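PDB 5WTZ: binary enterotoxin of Clostridium perfringens component a from Clostridium perfringens, which binds NAD and, as the enzymatic component of an iota-like binary enterotoxin, probably transfers ADP-ribose from it to actin. Local coordinates for residues Leu34-Ala37 against Glu38-Ile42; Ile69-Leu72 against Asn73-Lys77; Asn78-Thr81 against Ala82-Ser86; Glu217-Val220 against Ile221-Ser224. All coordinates share one frame; numbering follows the deposited sequence.

Contact 1. Residues Leu34-Ala37 against Glu38-Ile42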
ATOM      1  N   LEU A  34      -3.125  29.601  -3.658  1.00 63.90           N
ATOM      2  CA  LEU A  34      -1.975  28.846  -4.137  1.00 59.96           C
ATOM      3  C   LEU A  34      -0.778  29.735  -4.414  1.00 57.22           C
ATOM      4  O   LEU A  34      -0.906  30.796  -5.020  1.00 57.66           O
ATOM      5  CB  LEU A  34      -2.337  28.062  -5.402  1.00 56.45           C
ATOM      6  CG  LEU A  34      -3.306  26.888  -5.234  1.00 54.44           C
ATOM      7  CD1 LEU A  34      -3.388  26.055  -6.517  1.00 45.40           C
ATOM      8  CD2 LEU A  34      -2.933  26.026  -4.036  1.00 53.81           C
ATOM      9  N   SER A  35       0.391  29.296  -3.962  1.00 54.96           N
ATOM     10  CA  SER A  35       1.633  29.930  -4.363  1.00 57.87           C
ATOM     11  C   SER A  35       1.814  29.716  -5.861  1.00 60.31           C
ATOM     12  O   SER A  35       1.100  28.910  -6.467  1.00 57.26           O
ATOM     13  CB  SER A  35       2.819  29.352  -3.591  1.00 55.22           C
ATOM     14  OG  SER A  35       2.934  27.957  -3.824  1.00 55.87           O
ATOM     15  N   LYS A  36       2.760  30.434  -6.461  1.00 57.50           N
ATOM     16  CA  LYS A  36       3.072  30.212  -7.864  1.00 50.35           C
ATOM     17  C   LYS A  36       3.543  28.775  -8.056  1.00 49.52           C
ATOM     18  O   LYS A  36       3.224  28.142  -9.058  1.00 48.40           O
ATOM     19  CB  LYS A  36       4.137  31.190  -8.366  1.00 51.48           C
ATOM     20  CG  LYS A  36       4.562  30.916  -9.798  1.00 56.15           C
ATOM     21  CD  LYS A  36       5.468  31.996 -10.356  1.00 64.91           C
ATOM     22  CE  LYS A  36       6.867  31.929  -9.779  1.00 66.74           C
ATOM     23  NZ  LYS A  36       7.764  32.896 -10.473  1.00 70.09           N
ATOM     24  N   ALA A  37       4.288  28.264  -7.077  1.00 46.62           N
ATOM     25  CA  ALA A  37       4.828  26.910  -7.157  1.00 46.78           C
ATOM     26  C   ALA A  37       3.715  25.868  -7.125  1.00 48.51           C
ATOM     27  O   ALA A  37       3.819  24.824  -7.764  1.00 49.78           O
ATOM     28  CB  ALA A  37       5.816  26.668  -6.034  1.00 44.72           C
ATOM     29  N   GLU A  38       2.646  26.156  -6.390  1.00 43.07           N
ATOM     30  CA  GLU A  38       1.525  25.232  -6.291  1.00 44.25           C
ATOM     31  C   GLU A  38       0.690  25.229  -7.561  1.00 41.06           C
ATOM     32  O   GLU A  38       0.268  24.177  -8.032  1.00 42.37           O
ATOM     33  CB  GLU A  38       0.643  25.583  -5.100  1.00 45.94           C
ATOM     34  CG  GLU A  38       1.233  25.226  -3.757  1.00 43.15           C
ATOM     35  CD  GLU A  38       0.339  25.657  -2.601  1.00 47.06           C
ATOM     36  OE1 GLU A  38      -0.135  26.806  -2.617  1.00 47.95           O
ATOM     37  OE2 GLU A  38       0.103  24.849  -1.678  1.00 48.21           O
ATOM     38  N   SER A  39       0.432  26.407  -8.110  1.00 42.74           N
ATOM     39  CA  SER A  39      -0.289  26.473  -9.369  1.00 42.53           C
ATOM     40  C   SER A  39       0.460  25.696 -10.448  1.00 41.16           C
ATOM     41  O   SER A  39      -0.129  24.872 -11.142  1.00 39.76           O
ATOM     42  CB  SER A  39      -0.512  27.921  -9.791  1.00 44.73           C
ATOM     43  OG  SER A  39      -1.635  28.451  -9.113  1.00 45.68           O
ATOM     44  N   THR A  40       1.764  25.921 -10.559  1.00 43.88           N
ATOM     45  CA  THR A  40       2.550  25.240 -11.584  1.00 43.07           C
ATOM     46  C   THR A  40       2.676  23.742 -11.308  1.00 38.21           C
ATOM     47  O   THR A  40       2.819  22.954 -12.233  1.00 44.21           O
ATOM     48  CB  THR A  40       3.955  25.843 -11.718  1.00 47.20           C
ATOM     49  OG1 THR A  40       4.701  25.592 -10.524  1.00 58.95           O
ATOM     50  CG2 THR A  40       3.866  27.329 -11.949  1.00 43.91           C
ATOM     51  N   SER A  41       2.615  23.339 -10.045  1.00 42.84           N
ATOM     52  CA  SER A  41       2.671  21.909  -9.731  1.00 41.62           C
ATOM     53  C   SER A  41       1.337  21.221 -10.013  1.00 36.01           C
ATOM     54  O   SER A  41       1.307  20.100 -10.515  1.00 32.97           O
ATOM     55  CB  SER A  41       3.096  21.684  -8.281  1.00 39.65           C
ATOM     56  OG  SER A  41       4.508  21.775  -8.164  1.00 36.17           O
ATOM     57  N   ILE A  42       0.233  21.894  -9.716  1.00 35.58           N
ATOM     58  CA  ILE A  42      -1.070  21.384 -10.122  1.00 42.53           C
ATOM     59  C   ILE A  42      -1.160  21.325 -11.654  1.00 42.24           C
ATOM     60  O   ILE A  42      -1.713  20.379 -12.221  1.00 33.12           O
ATOM     61  CB  ILE A  42      -2.216  22.244  -9.549  1.00 45.11           C
ATOM     62  CG1 ILE A  42      -2.372  21.974  -8.052  1.00 42.19           C
ATOM     63  CG2 ILE A  42      -3.525  21.985 -10.288  1.00 45.40           C
ATOM     64  CD1 ILE A  42      -2.533  20.508  -7.710  1.00 38.96           C
TER
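Glu38 OE1 is gripped by two groups: it accepts the backbone N-H of Ser35 at 2.9 Å, measured from Ser35 N, and it also forms a salt bridge with Lys85 NZ, from the turn at the end of helix 70-83. The bond from Ser35 N uses the anti lone pair of Glu38 OE1, the one turned away from OE2, with an N-H...O angle of 156°. In return, at the start of helix 36-61, Ser35 is the N-cap and its OG accepts from Glu38 N at 3.1 Å, so that the two residues make a reciprocal capping box. Ser35 OG stands between its own backbone N and carbonyl carbon (chi1 60°), turned to the first helical turn. Glu38 CG lies anti to its carbonyl carbon (chi1 -74°), which sends the side chain back toward Ser35, and the extended chain beyond CG gives it the reach. Leu34 crosses that chain at about a right angle, its CD2 3.2 Å from Glu38 OE1 and its CB 3.8 Å from Ser39 OG. Behind the cap the helix settles into regular bonding, with Ser39 N 3.1 Å from Ser35 O. Glu38 OE2 has an unusually short, probable hydrogen bond with Thr81 OG1, and Ser41 OG bonds to Asp75. A buried carboxylate held by a lysine and an N-H near a helix start is probably stabilised in its charged form, so one side chain both caps its own helix and ties it to the next.

Contact 2. Residues Ile69-Leu72 against Asn73-Lys77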
ATOM      1  N   ILE A  69      14.720  13.287  -9.005  1.00 29.25           N
ATOM      2  CA  ILE A  69      14.486  14.373  -9.948  1.00 28.33           C
ATOM      3  C   ILE A  69      13.850  15.556  -9.233  1.00 29.88           C
ATOM      4  O   ILE A  69      12.708  15.485  -8.787  1.00 36.62           O
ATOM      5  CB  ILE A  69      13.600  13.903 -11.118  1.00 33.94           C
ATOM      6  CG1 ILE A  69      14.319  12.776 -11.867  1.00 33.42           C
ATOM      7  CG2 ILE A  69      13.259  15.074 -12.040  1.00 36.56           C
ATOM      8  CD1 ILE A  69      13.570  12.202 -13.030  1.00 33.78           C
ATOM      9  N   GLU A  70      14.600  16.649  -9.133  1.00 31.82           N
ATOM     10  CA  GLU A  70      14.252  17.735  -8.218  1.00 39.01           C
ATOM     11  C   GLU A  70      12.900  18.372  -8.497  1.00 40.91           C
ATOM     12  O   GLU A  70      12.187  18.740  -7.571  1.00 40.18           O
ATOM     13  CB  GLU A  70      15.343  18.807  -8.233  1.00 46.40           C
ATOM     14  CG  GLU A  70      16.367  18.618  -7.123  1.00 54.91           C
ATOM     15  CD  GLU A  70      15.715  18.440  -5.754  1.00 60.66           C
ATOM     16  OE1 GLU A  70      14.943  19.331  -5.331  1.00 65.55           O
ATOM     17  OE2 GLU A  70      15.968  17.408  -5.099  1.00 60.39           O
ATOM     18  N   THR A  71      12.553  18.489  -9.770  1.00 41.81           N
ATOM     19  CA  THR A  71      11.271  19.046 -10.184  1.00 41.01           C
ATOM     20  C   THR A  71      10.098  18.223  -9.679  1.00 35.84           C
ATOM     21  O   THR A  71       9.094  18.762  -9.216  1.00 37.50           O
ATOM     22  CB  THR A  71      11.200  19.124 -11.705  1.00 47.40           C
ATOM     23  OG1 THR A  71      12.320  19.880 -12.183  1.00 54.55           O
ATOM     24  CG2 THR A  71       9.887  19.769 -12.160  1.00 49.81           C
ATOM     25  N   LEU A  72      10.234  16.909  -9.767  1.00 31.66           N
ATOM     26  CA  LEU A  72       9.167  16.013  -9.364  1.00 32.15           C
ATOM     27  C   LEU A  72       9.051  15.957  -7.845  1.00 34.69           C
ATOM     28  O   LEU A  72       7.970  15.742  -7.302  1.00 33.33           O
ATOM     29  CB  LEU A  72       9.402  14.623  -9.943  1.00 31.80           C
ATOM     30  CG  LEU A  72       9.121  14.549 -11.444  1.00 34.84           C
ATOM     31  CD1 LEU A  72       9.287  13.121 -11.944  1.00 35.50           C
ATOM     32  CD2 LEU A  72       7.722  15.077 -11.744  1.00 33.39           C
ATOM     33  N   ASN A  73      10.171  16.176  -7.167  1.00 34.59           N
ATOM     34  CA  ASN A  73      10.164  16.314  -5.721  1.00 36.66           C
ATOM     35  C   ASN A  73       9.293  17.496  -5.320  1.00 38.90           C
ATOM     36  O   ASN A  73       8.410  17.361  -4.474  1.00 40.62           O
ATOM     37  CB  ASN A  73      11.586  16.482  -5.194  1.00 33.74           C
ATOM     38  CG  ASN A  73      12.377  15.189  -5.245  1.00 30.46           C
ATOM     39  OD1 ASN A  73      11.807  14.104  -5.273  1.00 30.84           O
ATOM     40  ND2 ASN A  73      13.699  15.301  -5.267  1.00 34.28           N
ATOM     41  N   GLU A  74       9.525  18.646  -5.949  1.00 37.00           N
ATOM     42  CA  GLU A  74       8.727  19.845  -5.678  1.00 40.41           C
ATOM     43  C   GLU A  74       7.263  19.607  -6.017  1.00 39.31           C
ATOM     44  O   GLU A  74       6.369  19.986  -5.259  1.00 37.70           O
ATOM     45  CB  GLU A  74       9.253  21.058  -6.459  1.00 38.95           C
ATOM     46  CG  GLU A  74      10.734  21.347  -6.251  1.00 44.02           C
ATOM     47  CD  GLU A  74      11.102  21.508  -4.786  1.00 54.94           C
ATOM     48  OE1 GLU A  74      10.598  22.453  -4.141  1.00 50.33           O
ATOM     49  OE2 GLU A  74      11.893  20.681  -4.277  1.00 62.35           O
ATOM     50  N   ASP A  75       7.023  18.975  -7.159  1.00 36.82           N
ATOM     51  CA  ASP A  75       5.671  18.594  -7.536  1.00 33.63           C
ATOM     52  C   ASP A  75       4.989  17.760  -6.448  1.00 32.71           C
ATOM     53  O   ASP A  75       3.854  18.053  -6.052  1.00 35.90           O
ATOM     54  CB  ASP A  75       5.692  17.840  -8.861  1.00 31.91           C
ATOM     55  CG  ASP A  75       6.101  18.731 -10.012  1.00 44.27           C
ATOM     56  OD1 ASP A  75       5.772  19.932  -9.955  1.00 47.29           O
ATOM     57  OD2 ASP A  75       6.751  18.245 -10.961  1.00 54.28           O
ATOM     58  N   LEU A  76       5.682  16.740  -5.952  1.00 31.07           N
ATOM     59  CA  LEU A  76       5.118  15.903  -4.899  1.00 35.38           C
ATOM     60  C   LEU A  76       4.768  16.740  -3.664  1.00 35.18           C
ATOM     61  O   LEU A  76       3.679  16.605  -3.107  1.00 35.35           O
ATOM     62  CB  LEU A  76       6.083  14.774  -4.527  1.00 36.20           C
ATOM     63  CG  LEU A  76       6.251  13.665  -5.570  1.00 34.44           C
ATOM     64  CD1 LEU A  76       7.128  12.558  -5.039  1.00 31.77           C
ATOM     65  CD2 LEU A  76       4.905  13.115  -6.001  1.00 30.77           C
ATOM     66  N   LYS A  77       5.681  17.618  -3.254  1.00 36.77           N
ATOM     67  CA  LYS A  77       5.453  18.463  -2.085  1.00 36.32           C
ATOM     68  C   LYS A  77       4.312  19.453  -2.317  1.00 35.80           C
ATOM     69  O   LYS A  77       3.426  19.601  -1.475  1.00 35.03           O
ATOM     70  CB  LYS A  77       6.730  19.227  -1.714  1.00 49.03           C
ATOM     71  CG  LYS A  77       7.951  18.350  -1.440  1.00 54.72           C
ATOM     72  CD  LYS A  77       9.235  19.187  -1.405  1.00 59.70           C
ATOM     73  CE  LYS A  77      10.487  18.323  -1.255  1.00 59.68           C
ATOM     74  NZ  LYS A  77      10.675  17.817   0.134  1.00 64.29           N
TER
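Asn73 reaches back to Glu70 within the first turns of helix 70-83, an i to i+3 side-chain pair at a helix N-terminus whose N-cap is Ile69. Asn73 ND2 gives a hydrogen bond to Glu70 OE2 at 3.1 Å; the acceptor lies in the amide plane, whereas the nitrogen sits well above the carboxylate, 65° out of its plane. The Glu70 chain bends at chi2 (-51°), curling its acid over the helix start. The tight side of this turn is the one facing helix 36-61. There Asn73 is buried, its OD1 bonded to Tyr55 and Lys59 and its ND2 also to the backbone of Glu67, which should hold the amide in one orientation. Asp75, likewise buried, bonds through OD1 to Ser41 and Asn44, while Leu72 and Leu76 rest on Tyr55. The outer side is looser and exposed: Glu74 is also bent at chi2, and its OE2 stands 3.5 Å from Glu70 OE1, two acids whose like charges would be eased by surrounding water. At the edge of the buried side exposed Thr71 lies alongside Asp75, pointing the same way, with Thr71 CG2 3.7 Å from Asp75 OD2. Leu72 CD2 approaches that same carboxylate oxygen, Asp75 OD2, to 3.4 Å.

Contact 3. Residues Asn78-Thr81 against Ala82-Ser86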
ATOM      1  N   ASN A  78       4.328  20.122  -3.469  1.00 40.96           N
ATOM      2  CA  ASN A  78       3.400  21.224  -3.723  1.00 36.52           C
ATOM      3  C   ASN A  78       1.965  20.782  -4.024  1.00 37.95           C
ATOM      4  O   ASN A  78       1.024  21.490  -3.684  1.00 36.62           O
ATOM      5  CB  ASN A  78       3.905  22.101  -4.878  1.00 37.51           C
ATOM      6  CG  ASN A  78       5.302  22.654  -4.633  1.00 47.07           C
ATOM      7  OD1 ASN A  78       5.767  22.735  -3.495  1.00 43.53           O
ATOM      8  ND2 ASN A  78       5.984  23.030  -5.711  1.00 45.96           N
ATOM      9  N   ILE A  79       1.789  19.633  -4.674  1.00 40.14           N
ATOM     10  CA  ILE A  79       0.441  19.169  -4.985  1.00 32.87           C
ATOM     11  C   ILE A  79      -0.286  18.895  -3.678  1.00 35.50           C
ATOM     12  O   ILE A  79      -1.462  19.238  -3.510  1.00 36.11           O
ATOM     13  CB  ILE A  79       0.456  17.903  -5.872  1.00 30.87           C
ATOM     14  CG1 ILE A  79       0.987  18.257  -7.261  1.00 34.28           C
ATOM     15  CG2 ILE A  79      -0.938  17.342  -6.024  1.00 36.67           C
ATOM     16  CD1 ILE A  79       1.452  17.066  -8.056  1.00 29.21           C
ATOM     17  N   SER A  80       0.456  18.314  -2.746  1.00 32.43           N
ATOM     18  CA  SER A  80      -0.065  17.934  -1.437  1.00 36.40           C
ATOM     19  C   SER A  80      -0.508  19.151  -0.604  1.00 42.08           C
ATOM     20  O   SER A  80      -1.603  19.149  -0.044  1.00 43.61           O
ATOM     21  CB  SER A  80       0.990  17.111  -0.693  1.00 34.53           C
ATOM     22  OG  SER A  80       0.473  16.549   0.503  1.00 36.42           O
ATOM     23  N   THR A  81       0.315  20.195  -0.526  1.00 44.65           N
ATOM     24  CA  THR A  81      -0.107  21.393   0.208  1.00 40.81           C
ATOM     25  C   THR A  81      -1.281  22.075  -0.489  1.00 46.87           C
ATOM     26  O   THR A  81      -2.137  22.677   0.162  1.00 46.87           O
ATOM     27  CB  THR A  81       1.026  22.424   0.372  1.00 41.37           C
ATOM     28  OG1 THR A  81       1.351  22.994  -0.903  1.00 42.33           O
ATOM     29  CG2 THR A  81       2.252  21.783   0.990  1.00 44.96           C
ATOM     30  N   ALA A  82      -1.320  21.981  -1.814  1.00 44.63           N
ATOM     31  CA  ALA A  82      -2.397  22.588  -2.579  1.00 44.15           C
ATOM     32  C   ALA A  82      -3.741  21.956  -2.224  1.00 44.33           C
ATOM     33  O   ALA A  82      -4.681  22.666  -1.853  1.00 44.57           O
ATOM     34  CB  ALA A  82      -2.127  22.469  -4.078  1.00 39.47           C
ATOM     35  N   VAL A  83      -3.832  20.630  -2.311  1.00 36.94           N
ATOM     36  CA  VAL A  83      -5.106  19.961  -2.045  1.00 35.33           C
ATOM     37  C   VAL A  83      -5.506  20.067  -0.573  1.00 35.95           C
ATOM     38  O   VAL A  83      -6.694  20.078  -0.254  1.00 42.43           O
ATOM     39  CB  VAL A  83      -5.086  18.466  -2.473  1.00 38.73           C
ATOM     40  CG1 VAL A  83      -4.964  18.350  -3.993  1.00 34.69           C
ATOM     41  CG2 VAL A  83      -3.980  17.690  -1.754  1.00 38.11           C
ATOM     42  N   LYS A  84      -4.527  20.174   0.321  1.00 37.65           N
ATOM     43  CA  LYS A  84      -4.825  20.343   1.745  1.00 40.30           C
ATOM     44  C   LYS A  84      -5.504  21.675   2.040  1.00 44.72           C
ATOM     45  O   LYS A  84      -6.029  21.876   3.133  1.00 42.30           O
ATOM     46  CB  LYS A  84      -3.553  20.209   2.590  1.00 37.31           C
ATOM     47  CG  LYS A  84      -3.129  18.770   2.818  1.00 35.41           C
ATOM     48  CD  LYS A  84      -1.780  18.666   3.507  1.00 39.05           C
ATOM     49  CE  LYS A  84      -1.440  17.211   3.772  1.00 42.72           C
ATOM     50  NZ  LYS A  84       0.019  16.913   3.723  1.00 49.42           N
ATOM     51  N   LYS A  85      -5.496  22.584   1.069  1.00 46.46           N
ATOM     52  CA  LYS A  85      -6.184  23.863   1.221  1.00 46.93           C
ATOM     53  C   LYS A  85      -7.618  23.744   0.719  1.00 47.13           C
ATOM     54  O   LYS A  85      -8.360  24.725   0.680  1.00 47.95           O
ATOM     55  CB  LYS A  85      -5.446  24.974   0.465  1.00 50.99           C
ATOM     56  CG  LYS A  85      -4.003  25.186   0.907  1.00 51.39           C
ATOM     57  CD  LYS A  85      -3.301  26.249   0.061  1.00 54.76           C
ATOM     58  CE  LYS A  85      -1.853  26.451   0.512  1.00 53.75           C
ATOM     59  NZ  LYS A  85      -1.144  27.497  -0.291  1.00 52.75           N
ATOM     60  N   SER A  86      -8.001  22.532   0.332  1.00 41.24           N
ATOM     61  CA  SER A  86      -9.324  22.282  -0.225  1.00 38.85           C
ATOM     62  C   SER A  86      -9.943  21.040   0.412  1.00 45.86           C
ATOM     63  O   SER A  86     -10.274  20.076  -0.276  1.00 41.00           O
ATOM     64  CB  SER A  86      -9.240  22.118  -1.748  1.00 37.01           C
ATOM     65  OG  SER A  86     -10.531  22.118  -2.330  1.00 37.89           O
TER
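The backbone carries i to i+4 bonds from Val83 N to Ile79 O at 3.0 Å and from Lys84 N to Ser80 O at 3.1 Å, and a type I turn spans Val83 to Ser86. Over this last stretch of helix 70-83 and the turn, two lysines run back along the preceding turn by different routes. Lys84 lies over the backbone: its CG is 3.3 Å from Ser80 O, and its NZ donates to Ser80 OG at 3.3 Å. Ser80 presents that hydroxyl by holding OG opposite its backbone N (chi1 -171°). Ser80 OG is also bonded to Asp183, whose other oxygen makes a long, weak ion pair with Lys84. Lys85 instead stretches out fully beyond CG, passing Thr81 O with its CG at 3.2 Å, and carries its ammonium group to Glu38, on helix 36-61, and to the backbone of Asn33. The opposite chemistry is found at Ile79 and Val83, buried residues that both touch Leu181 of strand 179-182; Ile79 also packs on Ile42. The helix end is thus amphipathic: apolar branches fasten it to the neighbouring strand and helix, while lysine charges near its C-terminal end, where the helix dipole is negative, are probably favoured there. Lys85 is firmly paired with an acid of another helix, whereas Lys84 has in Asp183 a more distant counter-charge and relies on the serine hydroxyl for its close bond.

Contact 4. Residues Glu217-Val220 against Ile221-Ser224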
ATOM      1  N   GLU A 217       5.885   5.332   5.690  1.00 21.08           N
ATOM      2  CA  GLU A 217       6.660   5.441   4.439  1.00 23.34           C
ATOM      3  C   GLU A 217       8.090   5.956   4.712  1.00 20.22           C
ATOM      4  O   GLU A 217       8.923   5.159   5.149  1.00 19.16           O
ATOM      5  CB  GLU A 217       5.905   6.304   3.400  1.00 20.45           C
ATOM      6  CG  GLU A 217       4.599   5.597   2.959  1.00 23.61           C
ATOM      7  CD  GLU A 217       3.931   6.193   1.728  1.00 21.93           C
ATOM      8  OE1 GLU A 217       4.147   7.381   1.437  1.00 23.25           O
ATOM      9  OE2 GLU A 217       3.183   5.457   1.063  1.00 23.82           O
ATOM     10  N   ASN A 218       8.383   7.241   4.473  1.00 19.78           N
ATOM     11  CA  ASN A 218       9.745   7.776   4.681  1.00 18.72           C
ATOM     12  C   ASN A 218       9.884   8.609   5.959  1.00 22.11           C
ATOM     13  O   ASN A 218      10.963   9.160   6.244  1.00 22.52           O
ATOM     14  CB  ASN A 218      10.200   8.639   3.490  1.00 19.18           C
ATOM     15  CG  ASN A 218      10.243   7.868   2.174  1.00 27.71           C
ATOM     16  OD1 ASN A 218       9.755   8.347   1.158  1.00 34.51           O
ATOM     17  ND2 ASN A 218      10.840   6.680   2.190  1.00 24.34           N
ATOM     18  N   ASP A 219       8.803   8.691   6.732  1.00 22.11           N
ATOM     19  CA  ASP A 219       8.752   9.550   7.921  1.00 23.64           C
ATOM     20  C   ASP A 219       9.454   8.891   9.106  1.00 20.90           C
ATOM     21  O   ASP A 219       8.802   8.242   9.914  1.00 19.76           O
ATOM     22  CB  ASP A 219       7.291   9.852   8.280  1.00 26.43           C
ATOM     23  CG  ASP A 219       7.139  10.976   9.300  1.00 31.28           C
ATOM     24  OD1 ASP A 219       8.146  11.417   9.904  1.00 26.03           O
ATOM     25  OD2 ASP A 219       5.981  11.408   9.510  1.00 28.72           O
ATOM     26  N   VAL A 220      10.771   9.064   9.205  1.00 23.50           N
ATOM     27  CA  VAL A 220      11.553   8.430  10.273  1.00 26.86           C
ATOM     28  C   VAL A 220      11.191   8.944  11.663  1.00 27.96           C
ATOM     29  O   VAL A 220      11.247   8.187  12.640  1.00 28.57           O
ATOM     30  CB  VAL A 220      13.086   8.624  10.072  1.00 35.76           C
ATOM     31  CG1 VAL A 220      13.536   8.001   8.765  1.00 40.63           C
ATOM     32  CG2 VAL A 220      13.474  10.092  10.119  1.00 41.21           C
ATOM     33  N   ILE A 221      10.825  10.219  11.766  1.00 26.90           N
ATOM     34  CA  ILE A 221      10.543  10.793  13.077  1.00 35.32           C
ATOM     35  C   ILE A 221       9.263  10.207  13.650  1.00 30.91           C
ATOM     36  O   ILE A 221       9.226   9.817  14.815  1.00 28.71           O
ATOM     37  CB  ILE A 221      10.428  12.323  13.026  1.00 38.55           C
ATOM     38  CG1 ILE A 221      11.754  12.938  12.572  1.00 34.28           C
ATOM     39  CG2 ILE A 221      10.042  12.859  14.389  1.00 30.70           C
ATOM     40  CD1 ILE A 221      11.596  14.248  11.837  1.00 41.87           C
ATOM     41  N   SER A 222       8.224  10.109  12.828  1.00 21.48           N
ATOM     42  CA  SER A 222       6.966   9.552  13.302  1.00 26.23           C
ATOM     43  C   SER A 222       7.107   8.069  13.598  1.00 28.81           C
ATOM     44  O   SER A 222       6.516   7.562  14.553  1.00 25.81           O
ATOM     45  CB  SER A 222       5.852   9.785  12.286  1.00 28.38           C
ATOM     46  OG  SER A 222       5.561  11.166  12.203  1.00 28.20           O
ATOM     47  N   ALA A 223       7.888   7.375  12.778  1.00 21.90           N
ATOM     48  CA  ALA A 223       8.136   5.952  12.981  1.00 21.94           C
ATOM     49  C   ALA A 223       8.832   5.704  14.312  1.00 27.74           C
ATOM     50  O   ALA A 223       8.397   4.868  15.107  1.00 25.33           O
ATOM     51  CB  ALA A 223       8.965   5.391  11.841  1.00 23.97           C
ATOM     52  N   SER A 224       9.909   6.441  14.546  1.00 24.40           N
ATOM     53  CA  SER A 224      10.681   6.334  15.775  1.00 24.98           C
ATOM     54  C   SER A 224       9.814   6.639  17.004  1.00 28.96           C
ATOM     55  O   SER A 224       9.864   5.925  18.003  1.00 27.24           O
ATOM     56  CB  SER A 224      11.889   7.271  15.705  1.00 31.32           C
ATOM     57  OG  SER A 224      12.562   7.339  16.948  1.00 41.55           O
TER
HETATM   58  O   HOH W   1      10.847  12.271   9.216  1.00 38.37           O
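Asp219 and Ser222 meet through both carboxylate oxygens in an N-cap motif that opens helix 220-237. Ser222 OG donates to Asp219 OD2 at 2.7 Å, and Ser222 N donates to Asp219 OD1 at 3.2 Å along a nearly straight line, 168° at the hydrogen. Both donors lie well out of the carboxylate plane, the amide by 68°. The acid gets there because CG is swung to the far side from the Asp219 backbone N (chi1 -167°), which turns the group toward the first helical turn. A water adds a third link, so that OD1 serves two donors. Behind this shell the main chain takes over: Ala223 N bonds to Asp219 O, and Ser224 N to Val220 O. Asp219 is itself the centre of an inverse gamma turn immediately before the helix. Farther out, Glu217 is held by a salt bridge to Lys60 and Asn218 ND2 by Asn348 and the backbone of Lys60, while Val220 packs on Leu346. The cap thus joins the link after strand 201-211 to the helix leading into the NAD-binding half. The bridging water donates to Asp219 OD1 at 2.9 Å and accepts from Ile221 N at 3.3 Å.

Contacts 1, 2 and 3 belong to one neighbourhood, the consecutive helices 36-61 and 70-83, whereas contact 4 stands apart at the start of helix 220-237, its nearest atoms about 17 Å from contact 1 and about 8 Å from contact 2. Contacts 1 to 3 are partly buried, and their polar groups bond from helix to helix; contact 4 is a surface contact that recruits water. Two of the four are side-chain caps, but contact 1 caps with serine and uses its acid to join a second helix, while contact 4 caps with an aspartate whose other oxygen takes a serine hydroxyl. Contacts 2 and 3 sit at opposite ends of helix 70-83, acids gathering at its beginning and lysines at its end.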